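PDB 3R8E: hypothetical sugar kinase from Cytophaga hutchinsonii, which probably transfers a phosphate group from ATP to a sugar, as a kinase of the ROK family. Local coordinates for residues E125-Y137 with F147-M161. Residues are numbered along the deposited sequence; the frame is centred on the assembly and turned at random. Where two conformers were deposited one is given.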
# COMPACT_ATOMS: atom_id res chain seq x y z
N GLU A 125 -7.60 -11.90 -15.36
CA GLU A 125 -6.87 -11.18 -14.32
C GLU A 125 -6.07 -10.04 -14.94
O GLU A 125 -5.89 -10.00 -16.15
CB GLU A 125 -5.93 -12.17 -13.56
CG GLU A 125 -5.20 -11.65 -12.33
CD GLU A 125 -6.09 -10.92 -11.34
OE1 GLU A 125 -6.80 -11.60 -10.57
OE2 GLU A 125 -6.15 -9.67 -11.41
N ASN A 126 -5.62 -9.08 -14.11
CA ASN A 126 -4.75 -8.01 -14.56
C ASN A 126 -3.39 -8.63 -14.93
O ASN A 126 -2.91 -9.54 -14.23
CB ASN A 126 -4.60 -6.94 -13.47
CG ASN A 126 -3.47 -5.98 -13.72
OD1 ASN A 126 -2.35 -6.18 -13.24
ND2 ASN A 126 -3.70 -4.97 -14.55
N ASP A 127 -2.78 -8.17 -16.04
CA ASP A 127 -1.53 -8.74 -16.55
C ASP A 127 -0.32 -8.60 -15.60
O ASP A 127 0.48 -9.53 -15.54
CB ASP A 127 -1.17 -8.16 -17.93
CG ASP A 127 -0.94 -6.66 -18.01
OD1 ASP A 127 -1.23 -5.95 -17.03
OD2 ASP A 127 -0.49 -6.19 -19.08
N ALA A 128 -0.20 -7.47 -14.87
CA ALA A 128 0.92 -7.29 -13.93
C ALA A 128 0.78 -8.24 -12.74
O ALA A 128 1.79 -8.71 -12.21
CB ALA A 128 0.99 -5.85 -13.46
N LYS A 129 -0.48 -8.54 -12.33
CA LYS A 129 -0.76 -9.50 -11.27
C LYS A 129 -0.45 -10.91 -11.79
O LYS A 129 0.10 -11.72 -11.05
CB LYS A 129 -2.22 -9.38 -10.79
CG LYS A 129 -2.48 -8.06 -10.09
CD LYS A 129 -3.91 -7.99 -9.54
CE LYS A 129 -4.15 -6.71 -8.76
NZ LYS A 129 -4.07 -5.51 -9.63
N CYS A 130 -0.80 -11.19 -13.06
CA CYS A 130 -0.48 -12.47 -13.71
C CYS A 130 1.01 -12.72 -13.65
O CYS A 130 1.42 -13.82 -13.32
CB CYS A 130 -0.98 -12.49 -15.15
SG CYS A 130 -2.74 -12.82 -15.31
N ALA A 131 1.82 -11.70 -13.97
CA ALA A 131 3.29 -11.83 -13.97
C ALA A 131 3.80 -12.26 -12.59
O ALA A 131 4.65 -13.15 -12.52
CB ALA A 131 3.94 -10.53 -14.40
N ALA A 132 3.24 -11.71 -11.49
CA ALA A 132 3.62 -12.13 -10.13
C ALA A 132 3.24 -13.59 -9.91
O ALA A 132 4.04 -14.36 -9.39
CB ALA A 132 2.94 -11.26 -9.09
N LEU A 133 2.02 -13.99 -10.36
CA LEU A 133 1.56 -15.38 -10.24
C LEU A 133 2.46 -16.33 -11.07
O LEU A 133 2.73 -17.45 -10.63
CB LEU A 133 0.08 -15.49 -10.66
CG LEU A 133 -0.64 -16.79 -10.32
CD1 LEU A 133 -0.77 -16.99 -8.80
CD2 LEU A 133 -2.01 -16.84 -10.95
N GLY A 134 2.95 -15.85 -12.21
CA GLY A 134 3.87 -16.61 -13.07
C GLY A 134 5.17 -16.90 -12.35
O GLY A 134 5.66 -18.04 -12.36
N GLU A 135 5.73 -15.87 -11.69
CA GLU A 135 6.96 -15.98 -10.90
C GLU A 135 6.74 -16.91 -9.72
O GLU A 135 7.61 -17.72 -9.42
CB GLU A 135 7.42 -14.59 -10.43
CG GLU A 135 8.17 -13.80 -11.49
CD GLU A 135 9.54 -14.30 -11.93
OE1 GLU A 135 10.13 -15.14 -11.22
OE2 GLU A 135 10.03 -13.82 -12.97
N TYR A 136 5.55 -16.84 -9.09
CA TYR A 136 5.19 -17.67 -7.95
C TYR A 136 5.14 -19.16 -8.32
O TYR A 136 5.57 -19.99 -7.53
CB TYR A 136 3.83 -17.21 -7.38
CG TYR A 136 3.33 -18.05 -6.22
CD1 TYR A 136 3.84 -17.88 -4.94
CD2 TYR A 136 2.35 -19.02 -6.41
CE1 TYR A 136 3.37 -18.63 -3.87
CE2 TYR A 136 1.89 -19.80 -5.35
CZ TYR A 136 2.41 -19.61 -4.08
OH TYR A 136 1.96 -20.37 -3.02
N TYR A 137 4.63 -19.50 -9.51
CA TYR A 137 4.54 -20.91 -9.88
C TYR A 137 5.75 -21.45 -10.61
O TYR A 137 6.02 -22.66 -10.50
CB TYR A 137 3.30 -21.17 -10.76
CG TYR A 137 1.98 -21.11 -10.03
CD1 TYR A 137 1.79 -21.78 -8.82
CD2 TYR A 137 0.88 -20.46 -10.58
CE1 TYR A 137 0.57 -21.74 -8.15
CE2 TYR A 137 -0.35 -20.42 -9.92
CZ TYR A 137 -0.50 -21.06 -8.71
OH TYR A 137 -1.71 -21.02 -8.05
N PHE A 147 5.70 -11.48 -1.63
CA PHE A 147 6.65 -10.67 -2.39
C PHE A 147 5.95 -9.74 -3.35
O PHE A 147 4.79 -9.95 -3.70
CB PHE A 147 7.64 -11.56 -3.19
CG PHE A 147 7.05 -12.35 -4.34
CD1 PHE A 147 7.01 -11.82 -5.62
CD2 PHE A 147 6.59 -13.65 -4.14
CE1 PHE A 147 6.49 -12.56 -6.69
CE2 PHE A 147 6.08 -14.39 -5.21
CZ PHE A 147 6.03 -13.84 -6.48
N ILE A 148 6.70 -8.76 -3.85
CA ILE A 148 6.27 -7.86 -4.91
C ILE A 148 7.16 -8.10 -6.13
O ILE A 148 8.38 -8.22 -5.98
CB ILE A 148 6.23 -6.34 -4.52
CG1 ILE A 148 5.64 -5.49 -5.69
CG2 ILE A 148 7.62 -5.82 -4.13
CD1 ILE A 148 5.23 -4.08 -5.32
N LEU A 149 6.54 -8.18 -7.31
CA LEU A 149 7.24 -8.22 -8.57
C LEU A 149 7.07 -6.85 -9.20
O LEU A 149 5.94 -6.45 -9.46
CB LEU A 149 6.74 -9.34 -9.51
CG LEU A 149 7.23 -9.27 -10.98
CD1 LEU A 149 8.73 -9.41 -11.07
CD2 LEU A 149 6.60 -10.34 -11.83
N LEU A 150 8.17 -6.12 -9.39
CA LEU A 150 8.15 -4.84 -10.09
C LEU A 150 8.66 -5.05 -11.49
O LEU A 150 9.83 -5.41 -11.67
CB LEU A 150 9.02 -3.76 -9.40
CG LEU A 150 8.55 -3.09 -8.14
CD1 LEU A 150 9.54 -1.99 -7.77
CD2 LEU A 150 7.19 -2.45 -8.33
N ALA A 151 7.79 -4.87 -12.49
CA ALA A 151 8.16 -5.00 -13.90
C ALA A 151 8.47 -3.60 -14.43
O ALA A 151 7.56 -2.79 -14.63
CB ALA A 151 7.05 -5.67 -14.69
N LEU A 152 9.77 -3.29 -14.55
CA LEU A 152 10.27 -1.98 -14.94
C LEU A 152 10.51 -1.90 -16.45
O LEU A 152 11.60 -2.22 -16.93
CB LEU A 152 11.54 -1.63 -14.14
CG LEU A 152 11.41 -1.69 -12.60
CD1 LEU A 152 12.73 -2.02 -11.94
CD2 LEU A 152 10.83 -0.40 -12.04
N GLY A 153 9.48 -1.48 -17.17
CA GLY A 153 9.50 -1.32 -18.62
C GLY A 153 9.10 0.08 -19.02
O GLY A 153 9.44 1.04 -18.33
N THR A 154 8.38 0.21 -20.16
CA THR A 154 7.88 1.50 -20.65
C THR A 154 6.94 2.06 -19.57
O THR A 154 7.00 3.24 -19.24
CB THR A 154 7.22 1.34 -22.03
OG1 THR A 154 6.15 0.40 -21.94
CG2 THR A 154 8.20 0.89 -23.10
N GLY A 155 6.16 1.16 -18.98
CA GLY A 155 5.31 1.42 -17.83
C GLY A 155 5.83 0.60 -16.66
O GLY A 155 6.60 -0.35 -16.86
N VAL A 156 5.45 0.98 -15.43
CA VAL A 156 5.85 0.24 -14.24
C VAL A 156 4.65 -0.58 -13.80
O VAL A 156 3.62 -0.02 -13.43
CB VAL A 156 6.43 1.13 -13.10
CG1 VAL A 156 6.71 0.30 -11.84
CG2 VAL A 156 7.70 1.83 -13.56
N GLY A 157 4.79 -1.89 -13.90
CA GLY A 157 3.75 -2.82 -13.51
C GLY A 157 4.15 -3.52 -12.23
O GLY A 157 5.35 -3.66 -11.95
N SER A 158 3.17 -3.96 -11.43
CA SER A 158 3.46 -4.67 -10.20
C SER A 158 2.38 -5.67 -9.87
O SER A 158 1.21 -5.46 -10.19
CB SER A 158 3.64 -3.71 -9.03
OG SER A 158 2.51 -2.86 -8.89
N GLY A 159 2.79 -6.75 -9.23
CA GLY A 159 1.92 -7.81 -8.77
C GLY A 159 2.44 -8.24 -7.42
O GLY A 159 3.66 -8.24 -7.21
N VAL A 160 1.54 -8.57 -6.49
CA VAL A 160 1.96 -8.98 -5.15
C VAL A 160 1.33 -10.29 -4.74
O VAL A 160 0.11 -10.46 -4.85
CB VAL A 160 1.64 -7.87 -4.10
CG1 VAL A 160 1.84 -8.37 -2.67
CG2 VAL A 160 2.47 -6.61 -4.34
N MSE A 161 2.16 -11.20 -4.22
CA MSE A 161 1.72 -12.43 -3.57
C MSE A 161 1.76 -12.14 -2.09
O MSE A 161 2.74 -11.56 -1.61
CB MSE A 161 2.61 -13.65 -3.92
CG MSE A 161 2.62 -14.01 -5.40
SE MSE A 161 0.89 -14.50 -6.14
CE MSE A 161 0.50 -16.02 -5.00
O HOH W 1 -1.27 -4.77 -10.09
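A water bridges helix 127-137 to Ser158 O, lying 2.6 Å from that oxygen and 2.9 Å from Lys129 NZ, which has a second partner in Gly174 O. The helix, entered directly from strand 121-126 of one ribonuclease H-like sheet, packs here on the antiparallel hairpin 147-161 of the other. The hairpin's turn has the glycine-rich sequence that in sugar kinases of this fold commonly meets nucleotide phosphates. Asn126 caps the helix, its OD1 accepting from Lys129 N at 3.1 Å.

Small residues make the close approach possible. Ala128 CB packs against the Ser158 carbonyl, 3.3 Å from its O. Gly159, with hydrogens alone on its alpha carbon, brings its CA to 4.0 Å from Lys129 CA, and Ala132 CB sits on the strand backbone, 3.5 Å from Gly159 C. Larger apolar groups fill in farther along: Leu149 CD2 presses on Ala131 CB at 3.7 Å, while the edge of the Phe147 ring faces Ala132 O. The unbranched, flexible chain of selenomethionine Met161, bent at chi2 and chi3 (both near -60°), curls back and lays its terminal methyl over one face of the Tyr136 ring, whose OH is hydrogen-bonded to Gln145 OE1; CE stands 3.7 Å from the ring centroid, 11° off the normal, a CH-pi contact.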